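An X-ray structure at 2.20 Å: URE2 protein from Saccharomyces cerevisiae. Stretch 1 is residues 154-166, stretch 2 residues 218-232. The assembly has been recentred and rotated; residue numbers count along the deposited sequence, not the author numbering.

Stretch 1, residues 154-166: YTDEVRRVYGVVE
Stretch 2 (218-232) AFVPWNNVVDRIGIN

Residues 154-166 of this URE2 chain lie within one continuous α-helix, phi/psi near -65/-38, that packs against segment 218-232, which has a weakly bonded helical turn at about 220-223 and a 3-10 segment at 226-228, with much of the rest loop or turn. The two run broadly antiparallel, with Arg159 turned back to Ile231: CA-CA separations are 6.9 Å for Thr155-Ile229, 8.4 Å for Val158-Val226, 7.5 Å for Arg159-Ile231, 9.3 Å for Tyr162-Asn223 and 9.8 Å for Val165-Phe219, so the gap is wider at the Tyr162 and Val165 end. Thr155, Val158, Arg159, Tyr162 and Val165 make the contacts, a spacing that keeps them on one side of the helix.

Thr155 (chi1 m) suits the close end because it is small and two-natured. Its CG2 lies 3.7 Å from Ile229 O, while a water donates to both Thr155 OG1 (2.9 Å) and Ile229 O (3.0 Å). Val158 (t) points toward stretch 2, its CG1 meeting Ile231 CD1 at 3.5 Å, Ile229 CD1 at 4.1 Å and Val226 CG1 at 4.3 Å; a compact branched side chain fits among these three. Ile231 is m, t; Ile229 is p, t; Val226 is m.

Between the isoleucines, Gly230 adopts phi/psi 81/11, where a CB would jam against the preceding carbonyl oxygen. Arg159 (m, t, then chi3 -141°) starts sideways, but its long chain brings NH1 to 3.4 Å from Ile231 CG1, which covers one guanidinium face. Gly230 O lies at the guanidinium edge, 3.8 Å from Arg159 NH1, without a hydrogen bond across the contact.

Tyr162 (chi1 -94°, between wells; chi2 96°) spans the wider gap. Its OH donates to Asn223 OD1 at 2.5 Å, a short bond near the ring plane that gives the buried Asn223 OD1 a donor; Asn223 is m, chi2 -40°. Tyr162 CE1 also packs 3.7 Å from Val226 CG1. Finally Val165 (t) sets CG2 4.0 Å from CE2 of Phe219 (m, chi2 87°), whose large ring reaches across the widest separation in this register.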

ATOM      1  N   TYR B 154       0.382 -11.876  15.691  1.00 27.66           N
ATOM      2  CA  TYR B 154      -0.201 -10.681  15.106  1.00 26.72           C
ATOM      3  C   TYR B 154      -0.575  -9.572  16.080  1.00 26.20           C
ATOM      4  O   TYR B 154      -0.476  -8.388  15.744  1.00 26.71           O
ATOM      5  CB  TYR B 154      -1.392 -11.083  14.243  1.00 23.57           C
ATOM      6  CG  TYR B 154      -0.941 -11.929  13.084  1.00 26.01           C
ATOM      7  CD1 TYR B 154      -1.233 -13.290  13.027  1.00 22.32           C
ATOM      8  CD2 TYR B 154      -0.136 -11.379  12.076  1.00 26.37           C
ATOM      9  CE1 TYR B 154      -0.730 -14.088  11.998  1.00 23.47           C
ATOM     10  CE2 TYR B 154       0.373 -12.165  11.045  1.00 25.25           C
ATOM     11  CZ  TYR B 154       0.072 -13.518  11.015  1.00 24.42           C
ATOM     12  OH  TYR B 154       0.576 -14.291  10.008  1.00 23.85           O
ATOM     13  N   THR B 155      -0.997  -9.940  17.284  1.00 25.51           N
ATOM     14  CA  THR B 155      -1.349  -8.926  18.268  1.00 27.01           C
ATOM     15  C   THR B 155      -0.077  -8.177  18.670  1.00 26.92           C
ATOM     16  O   THR B 155      -0.091  -6.960  18.850  1.00 25.37           O
ATOM     17  CB  THR B 155      -1.994  -9.551  19.504  1.00 27.69           C
ATOM     18  OG1 THR B 155      -3.107 -10.360  19.094  1.00 30.19           O
ATOM     19  CG2 THR B 155      -2.497  -8.463  20.436  1.00 30.58           C
ATOM     20  N   ASP B 156       1.025  -8.912  18.801  1.00 26.67           N
ATOM     21  CA  ASP B 156       2.301  -8.304  19.154  1.00 26.85           C
ATOM     22  C   ASP B 156       2.743  -7.342  18.055  1.00 27.21           C
ATOM     23  O   ASP B 156       3.241  -6.257  18.336  1.00 26.33           O
ATOM     24  CB  ASP B 156       3.383  -9.368  19.320  1.00 27.56           C
ATOM     25  CG  ASP B 156       3.257 -10.132  20.615  1.00 30.57           C
ATOM     26  OD1 ASP B 156       4.058 -11.068  20.824  1.00 31.28           O
ATOM     27  OD2 ASP B 156       2.367  -9.800  21.422  1.00 32.88           O
ATOM     28  N   GLU B 157       2.565  -7.749  16.801  1.00 26.29           N
ATOM     29  CA  GLU B 157       2.969  -6.908  15.678  1.00 26.85           C
ATOM     30  C   GLU B 157       2.176  -5.608  15.651  1.00 26.26           C
ATOM     31  O   GLU B 157       2.735  -4.542  15.382  1.00 26.85           O
ATOM     32  CB  GLU B 157       2.803  -7.660  14.351  1.00 25.11           C
ATOM     33  CG  GLU B 157       3.204  -6.857  13.113  1.00 28.02           C
ATOM     34  CD  GLU B 157       4.661  -6.393  13.127  1.00 30.59           C
ATOM     35  OE1 GLU B 157       5.035  -5.599  12.236  1.00 27.35           O
ATOM     36  OE2 GLU B 157       5.433  -6.819  14.016  1.00 32.74           O
ATOM     37  N   VAL B 158       0.880  -5.689  15.939  1.00 24.89           N
ATOM     38  CA  VAL B 158       0.051  -4.491  15.953  1.00 24.56           C
ATOM     39  C   VAL B 158       0.512  -3.522  17.047  1.00 25.36           C
ATOM     40  O   VAL B 158       0.555  -2.310  16.823  1.00 23.77           O
ATOM     41  CB  VAL B 158      -1.442  -4.837  16.146  1.00 24.52           C
ATOM     42  CG1 VAL B 158      -2.276  -3.559  16.238  1.00 22.72           C
ATOM     43  CG2 VAL B 158      -1.918  -5.672  14.974  1.00 21.53           C
ATOM     44  N   ARG B 159       0.865  -4.045  18.221  1.00 26.44           N
ATOM     45  CA  ARG B 159       1.347  -3.181  19.307  1.00 27.81           C
ATOM     46  C   ARG B 159       2.680  -2.584  18.895  1.00 26.50           C
ATOM     47  O   ARG B 159       3.008  -1.454  19.251  1.00 25.53           O
ATOM     48  CB  ARG B 159       1.558  -3.960  20.609  1.00 28.93           C
ATOM     49  CG  ARG B 159       0.298  -4.310  21.362  1.00 33.68           C
ATOM     50  CD  ARG B 159       0.663  -4.960  22.689  1.00 38.15           C
ATOM     51  NE  ARG B 159      -0.240  -6.061  23.007  1.00 40.97           N
ATOM     52  CZ  ARG B 159      -1.447  -5.912  23.534  1.00 39.34           C
ATOM     53  NH1 ARG B 159      -1.909  -4.706  23.823  1.00 41.44           N
ATOM     54  NH2 ARG B 159      -2.198  -6.974  23.750  1.00 42.74           N
ATOM     55  N   ARG B 160       3.458  -3.366  18.159  1.00 25.36           N
ATOM     56  CA  ARG B 160       4.751  -2.904  17.694  1.00 27.22           C
ATOM     57  C   ARG B 160       4.572  -1.726  16.727  1.00 25.77           C
ATOM     58  O   ARG B 160       5.214  -0.689  16.884  1.00 26.94           O
ATOM     59  CB  ARG B 160       5.498  -4.046  17.000  1.00 29.28           C
ATOM     60  CG  ARG B 160       6.828  -3.626  16.398  1.00 32.64           C
ATOM     61  CD  ARG B 160       7.336  -4.648  15.405  1.00 34.10           C
ATOM     62  NE  ARG B 160       8.275  -4.027  14.485  1.00 40.27           N
ATOM     63  CZ  ARG B 160       7.959  -3.549  13.285  1.00 40.48           C
ATOM     64  NH1 ARG B 160       6.720  -3.624  12.827  1.00 39.28           N
ATOM     65  NH2 ARG B 160       8.892  -2.962  12.551  1.00 44.20           N
ATOM     66  N   VAL B 161       3.695  -1.874  15.736  1.00 24.94           N
ATOM     67  CA  VAL B 161       3.500  -0.792  14.779  1.00 25.54           C
ATOM     68  C   VAL B 161       2.907   0.436  15.456  1.00 26.95           C
ATOM     69  O   VAL B 161       3.217   1.565  15.072  1.00 26.58           O
ATOM     70  CB  VAL B 161       2.628  -1.228  13.563  1.00 26.90           C
ATOM     71  CG1 VAL B 161       3.340  -2.340  12.800  1.00 28.47           C
ATOM     72  CG2 VAL B 161       1.264  -1.696  14.012  1.00 28.68           C
ATOM     73  N   TYR B 162       2.067   0.230  16.470  1.00 26.19           N
ATOM     74  CA  TYR B 162       1.505   1.370  17.179  1.00 26.08           C
ATOM     75  C   TYR B 162       2.601   2.064  17.974  1.00 25.34           C
ATOM     76  O   TYR B 162       2.549   3.268  18.195  1.00 25.84           O
ATOM     77  CB  TYR B 162       0.348   0.950  18.094  1.00 26.54           C
ATOM     78  CG  TYR B 162      -0.996   1.096  17.407  1.00 25.79           C
ATOM     79  CD1 TYR B 162      -1.610   0.013  16.786  1.00 25.58           C
ATOM     80  CD2 TYR B 162      -1.614   2.339  17.314  1.00 25.95           C
ATOM     81  CE1 TYR B 162      -2.802   0.161  16.086  1.00 24.56           C
ATOM     82  CE2 TYR B 162      -2.808   2.501  16.616  1.00 27.34           C
ATOM     83  CZ  TYR B 162      -3.397   1.406  16.003  1.00 25.75           C
ATOM     84  OH  TYR B 162      -4.577   1.562  15.308  1.00 24.45           O
ATOM     85  N   GLY B 163       3.610   1.300  18.380  1.00 25.80           N
ATOM     86  CA  GLY B 163       4.719   1.884  19.111  1.00 25.62           C
ATOM     87  C   GLY B 163       5.518   2.790  18.188  1.00 26.73           C
ATOM     88  O   GLY B 163       6.059   3.807  18.621  1.00 25.89           O
ATOM     89  N   VAL B 164       5.600   2.422  16.908  1.00 26.54           N
ATOM     90  CA  VAL B 164       6.323   3.230  15.924  1.00 26.73           C
ATOM     91  C   VAL B 164       5.606   4.573  15.769  1.00 26.72           C
ATOM     92  O   VAL B 164       6.241   5.629  15.697  1.00 26.30           O
ATOM     93  CB  VAL B 164       6.383   2.528  14.544  1.00 27.38           C
ATOM     94  CG1 VAL B 164       7.057   3.428  13.522  1.00 26.41           C
ATOM     95  CG2 VAL B 164       7.144   1.216  14.666  1.00 29.03           C
ATOM     96  N   VAL B 165       4.280   4.535  15.723  1.00 25.62           N
ATOM     97  CA  VAL B 165       3.495   5.760  15.595  1.00 27.48           C
ATOM     98  C   VAL B 165       3.612   6.608  16.870  1.00 28.45           C
ATOM     99  O   VAL B 165       3.772   7.831  16.811  1.00 26.92           O
ATOM    100  CB  VAL B 165       2.002   5.442  15.339  1.00 26.25           C
ATOM    101  CG1 VAL B 165       1.197   6.726  15.298  1.00 23.20           C
ATOM    102  CG2 VAL B 165       1.851   4.679  14.022  1.00 26.42           C
ATOM    103  N   GLU B 166       3.532   5.947  18.021  1.00 29.81           N
ATOM    104  CA  GLU B 166       3.635   6.625  19.310  1.00 31.31           C
ATOM    105  C   GLU B 166       4.968   7.369  19.396  1.00 32.49           C
ATOM    106  O   GLU B 166       5.009   8.556  19.715  1.00 33.28           O
ATOM    107  CB  GLU B 166       3.542   5.603  20.447  1.00 32.17           C
ATOM    108  CG  GLU B 166       3.624   6.210  21.838  1.00 34.70           C
ATOM    109  CD  GLU B 166       2.364   6.966  22.227  1.00 37.62           C
ATOM    110  OE1 GLU B 166       2.356   7.600  23.306  1.00 42.09           O
ATOM    111  OE2 GLU B 166       1.375   6.925  21.460  1.00 39.18           O
ATOM    112  N   ALA B 218      -5.469   8.292   7.685  1.00 21.63           N
ATOM    113  CA  ALA B 218      -5.513   6.887   7.298  1.00 22.77           C
ATOM    114  C   ALA B 218      -5.589   5.916   8.474  1.00 22.91           C
ATOM    115  O   ALA B 218      -6.111   4.815   8.326  1.00 22.68           O
ATOM    116  CB  ALA B 218      -4.295   6.542   6.424  1.00 21.65           C
ATOM    117  N   PHE B 219      -5.064   6.313   9.631  1.00 23.81           N
ATOM    118  CA  PHE B 219      -5.069   5.432  10.807  1.00 25.72           C
ATOM    119  C   PHE B 219      -6.365   5.463  11.603  1.00 26.37           C
ATOM    120  O   PHE B 219      -6.713   4.496  12.282  1.00 27.07           O
ATOM    121  CB  PHE B 219      -3.925   5.792  11.765  1.00 24.52           C
ATOM    122  CG  PHE B 219      -2.556   5.439  11.253  1.00 24.40           C
ATOM    123  CD1 PHE B 219      -1.846   6.332  10.453  1.00 24.50           C
ATOM    124  CD2 PHE B 219      -1.976   4.209  11.574  1.00 22.76           C
ATOM    125  CE1 PHE B 219      -0.574   6.008   9.980  1.00 24.32           C
ATOM    126  CE2 PHE B 219      -0.704   3.871  11.107  1.00 21.30           C
ATOM    127  CZ  PHE B 219       0.001   4.773  10.306  1.00 22.46           C
ATOM    128  N   VAL B 220      -7.069   6.582  11.505  1.00 28.31           N
ATOM    129  CA  VAL B 220      -8.306   6.807  12.236  1.00 30.36           C
ATOM    130  C   VAL B 220      -9.354   5.693  12.273  1.00 29.77           C
ATOM    131  O   VAL B 220      -9.790   5.297  13.351  1.00 31.71           O
ATOM    132  CB  VAL B 220      -8.973   8.125  11.758  1.00 28.99           C
ATOM    133  CG1 VAL B 220     -10.385   8.229  12.289  1.00 32.53           C
ATOM    134  CG2 VAL B 220      -8.158   9.310  12.249  1.00 29.71           C
ATOM    135  N   PRO B 221      -9.766   5.169  11.108  1.00 29.60           N
ATOM    136  CA  PRO B 221     -10.778   4.106  11.112  1.00 30.46           C
ATOM    137  C   PRO B 221     -10.365   2.864  11.885  1.00 30.98           C
ATOM    138  O   PRO B 221     -11.199   2.203  12.495  1.00 29.64           O
ATOM    139  CB  PRO B 221     -10.982   3.812   9.626  1.00 27.94           C
ATOM    140  CG  PRO B 221     -10.630   5.116   8.971  1.00 29.70           C
ATOM    141  CD  PRO B 221      -9.401   5.532   9.729  1.00 29.61           C
ATOM    142  N   TRP B 222      -9.073   2.553  11.853  1.00 33.89           N
ATOM    143  CA  TRP B 222      -8.559   1.371  12.535  1.00 35.34           C
ATOM    144  C   TRP B 222      -8.287   1.569  14.015  1.00 37.96           C
ATOM    145  O   TRP B 222      -8.501   0.656  14.817  1.00 38.26           O
ATOM    146  CB  TRP B 222      -7.293   0.885  11.844  1.00 34.41           C
ATOM    147  CG  TRP B 222      -7.530   0.482  10.430  1.00 34.24           C
ATOM    148  CD1 TRP B 222      -7.501   1.286   9.322  1.00 32.68           C
ATOM    149  CD2 TRP B 222      -7.878  -0.826   9.970  1.00 33.35           C
ATOM    150  NE1 TRP B 222      -7.810   0.552   8.198  1.00 31.96           N
ATOM    151  CE2 TRP B 222      -8.046  -0.747   8.570  1.00 32.38           C
ATOM    152  CE3 TRP B 222      -8.067  -2.059  10.607  1.00 33.67           C
ATOM    153  CZ2 TRP B 222      -8.393  -1.859   7.792  1.00 33.94           C
ATOM    154  CZ3 TRP B 222      -8.413  -3.167   9.833  1.00 34.75           C
ATOM    155  CH2 TRP B 222      -8.570  -3.056   8.441  1.00 34.90           C
ATOM    156  N   ASN B 223      -7.809   2.753  14.386  1.00 40.75           N
ATOM    157  CA  ASN B 223      -7.532   3.020  15.794  1.00 42.15           C
ATOM    158  C   ASN B 223      -8.778   2.724  16.630  1.00 41.66           C
ATOM    159  O   ASN B 223      -8.702   2.587  17.850  1.00 42.85           O
ATOM    160  CB  ASN B 223      -7.115   4.482  16.000  1.00 42.05           C
ATOM    161  CG  ASN B 223      -5.826   4.834  15.281  1.00 42.18           C
ATOM    162  OD1 ASN B 223      -4.883   4.046  15.250  1.00 39.52           O
ATOM    163  ND2 ASN B 223      -5.775   6.036  14.714  1.00 42.87           N
ATOM    164  N   ASN B 224      -9.919   2.613  15.961  1.00 40.90           N
ATOM    165  CA  ASN B 224     -11.191   2.354  16.633  1.00 41.65           C
ATOM    166  C   ASN B 224     -11.533   0.864  16.709  1.00 40.64           C
ATOM    167  O   ASN B 224     -12.437   0.464  17.439  1.00 41.99           O
ATOM    168  CB  ASN B 224     -12.316   3.087  15.889  1.00 42.66           C
ATOM    169  CG  ASN B 224     -12.051   4.582  15.742  1.00 45.04           C
ATOM    170  OD1 ASN B 224     -12.729   5.273  14.976  1.00 47.55           O
ATOM    171  ND2 ASN B 224     -11.068   5.088  16.480  1.00 44.67           N
ATOM    172  N   VAL B 225     -10.798   0.051  15.959  1.00 39.15           N
ATOM    173  CA  VAL B 225     -11.039  -1.388  15.895  1.00 35.61           C
ATOM    174  C   VAL B 225     -10.101  -2.234  16.752  1.00 33.11           C
ATOM    175  O   VAL B 225     -10.448  -3.350  17.150  1.00 32.55           O
ATOM    176  CB  VAL B 225     -10.942  -1.865  14.410  1.00 35.93           C
ATOM    177  CG1 VAL B 225     -10.871  -3.382  14.320  1.00 36.16           C
ATOM    178  CG2 VAL B 225     -12.142  -1.356  13.635  1.00 35.69           C
ATOM    179  N   VAL B 226      -8.924  -1.701  17.055  1.00 31.65           N
ATOM    180  CA  VAL B 226      -7.933  -2.451  17.811  1.00 29.80           C
ATOM    181  C   VAL B 226      -8.330  -2.889  19.223  1.00 31.46           C
ATOM    182  O   VAL B 226      -7.690  -3.770  19.809  1.00 30.15           O
ATOM    183  CB  VAL B 226      -6.584  -1.691  17.821  1.00 30.28           C
ATOM    184  CG1 VAL B 226      -6.085  -1.551  16.383  1.00 25.73           C
ATOM    185  CG2 VAL B 226      -6.737  -0.313  18.464  1.00 27.51           C
ATOM    186  N   ASP B 227      -9.388  -2.296  19.762  1.00 31.80           N
ATOM    187  CA  ASP B 227      -9.874  -2.670  21.087  1.00 34.53           C
ATOM    188  C   ASP B 227     -10.325  -4.139  21.025  1.00 34.04           C
ATOM    189  O   ASP B 227     -10.212  -4.883  22.003  1.00 32.19           O
ATOM    190  CB  ASP B 227     -11.069  -1.797  21.464  1.00 39.61           C
ATOM    191  CG  ASP B 227     -12.200  -1.911  20.457  1.00 46.80           C
ATOM    192  OD1 ASP B 227     -12.014  -1.489  19.291  1.00 49.62           O
ATOM    193  OD2 ASP B 227     -13.272  -2.439  20.820  1.00 51.79           O
ATOM    194  N   ARG B 228     -10.832  -4.543  19.860  1.00 32.58           N
ATOM    195  CA  ARG B 228     -11.310  -5.907  19.647  1.00 33.23           C
ATOM    196  C   ARG B 228     -10.219  -6.967  19.777  1.00 32.06           C
ATOM    197  O   ARG B 228     -10.519  -8.153  19.873  1.00 31.02           O
ATOM    198  CB  ARG B 228     -11.963  -6.038  18.269  1.00 35.94           C
ATOM    199  CG  ARG B 228     -13.204  -5.177  18.064  1.00 39.42           C
ATOM    200  CD  ARG B 228     -13.617  -5.211  16.600  1.00 44.65           C
ATOM    201  NE  ARG B 228     -14.624  -4.204  16.271  1.00 47.78           N
ATOM    202  CZ  ARG B 228     -14.949  -3.858  15.029  1.00 49.66           C
ATOM    203  NH1 ARG B 228     -14.346  -4.439  13.997  1.00 51.36           N
ATOM    204  NH2 ARG B 228     -15.876  -2.935  14.814  1.00 49.69           N
ATOM    205  N   ILE B 229      -8.957  -6.553  19.764  1.00 30.67           N
ATOM    206  CA  ILE B 229      -7.876  -7.517  19.906  1.00 29.08           C
ATOM    207  C   ILE B 229      -7.120  -7.290  21.214  1.00 30.45           C
ATOM    208  O   ILE B 229      -5.957  -7.676  21.355  1.00 29.53           O
ATOM    209  CB  ILE B 229      -6.898  -7.463  18.709  1.00 28.38           C
ATOM    210  CG1 ILE B 229      -6.325  -6.060  18.545  1.00 28.38           C
ATOM    211  CG2 ILE B 229      -7.614  -7.895  17.440  1.00 26.82           C
ATOM    212  CD1 ILE B 229      -5.343  -5.942  17.389  1.00 30.85           C
ATOM    213  N   GLY B 230      -7.800  -6.658  22.170  1.00 29.41           N
ATOM    214  CA  GLY B 230      -7.209  -6.417  23.473  1.00 28.59           C
ATOM    215  C   GLY B 230      -6.273  -5.235  23.609  1.00 30.00           C
ATOM    216  O   GLY B 230      -5.600  -5.106  24.626  1.00 31.46           O
ATOM    217  N   ILE B 231      -6.227  -4.363  22.607  1.00 29.14           N
ATOM    218  CA  ILE B 231      -5.345  -3.206  22.677  1.00 28.94           C
ATOM    219  C   ILE B 231      -6.096  -1.964  23.133  1.00 27.67           C
ATOM    220  O   ILE B 231      -7.072  -1.554  22.518  1.00 27.42           O
ATOM    221  CB  ILE B 231      -4.664  -2.938  21.306  1.00 29.43           C
ATOM    222  CG1 ILE B 231      -3.649  -4.048  21.016  1.00 31.50           C
ATOM    223  CG2 ILE B 231      -3.969  -1.595  21.316  1.00 28.12           C
ATOM    224  CD1 ILE B 231      -2.997  -3.956  19.648  1.00 34.07           C
ATOM    225  N   ASN B 232      -5.623  -1.368  24.220  1.00 27.90           N
ATOM    226  CA  ASN B 232      -6.236  -0.171  24.786  1.00 29.92           C
ATOM    227  C   ASN B 232      -5.325   1.011  24.457  1.00 29.05           C
ATOM    228  O   ASN B 232      -4.322   1.239  25.132  1.00 29.80           O
ATOM    229  CB  ASN B 232      -6.377  -0.360  26.306  1.00 32.23           C
ATOM    230  CG  ASN B 232      -7.038   0.819  27.001  1.00 35.33           C
ATOM    231  OD1 ASN B 232      -7.345   0.746  28.196  1.00 39.91           O
ATOM    232  ND2 ASN B 232      -7.255   1.906  26.274  1.00 34.90           N
TER
HETATM  233  O   HOH W   1      -5.437 -10.515  20.744  1.00 36.16           O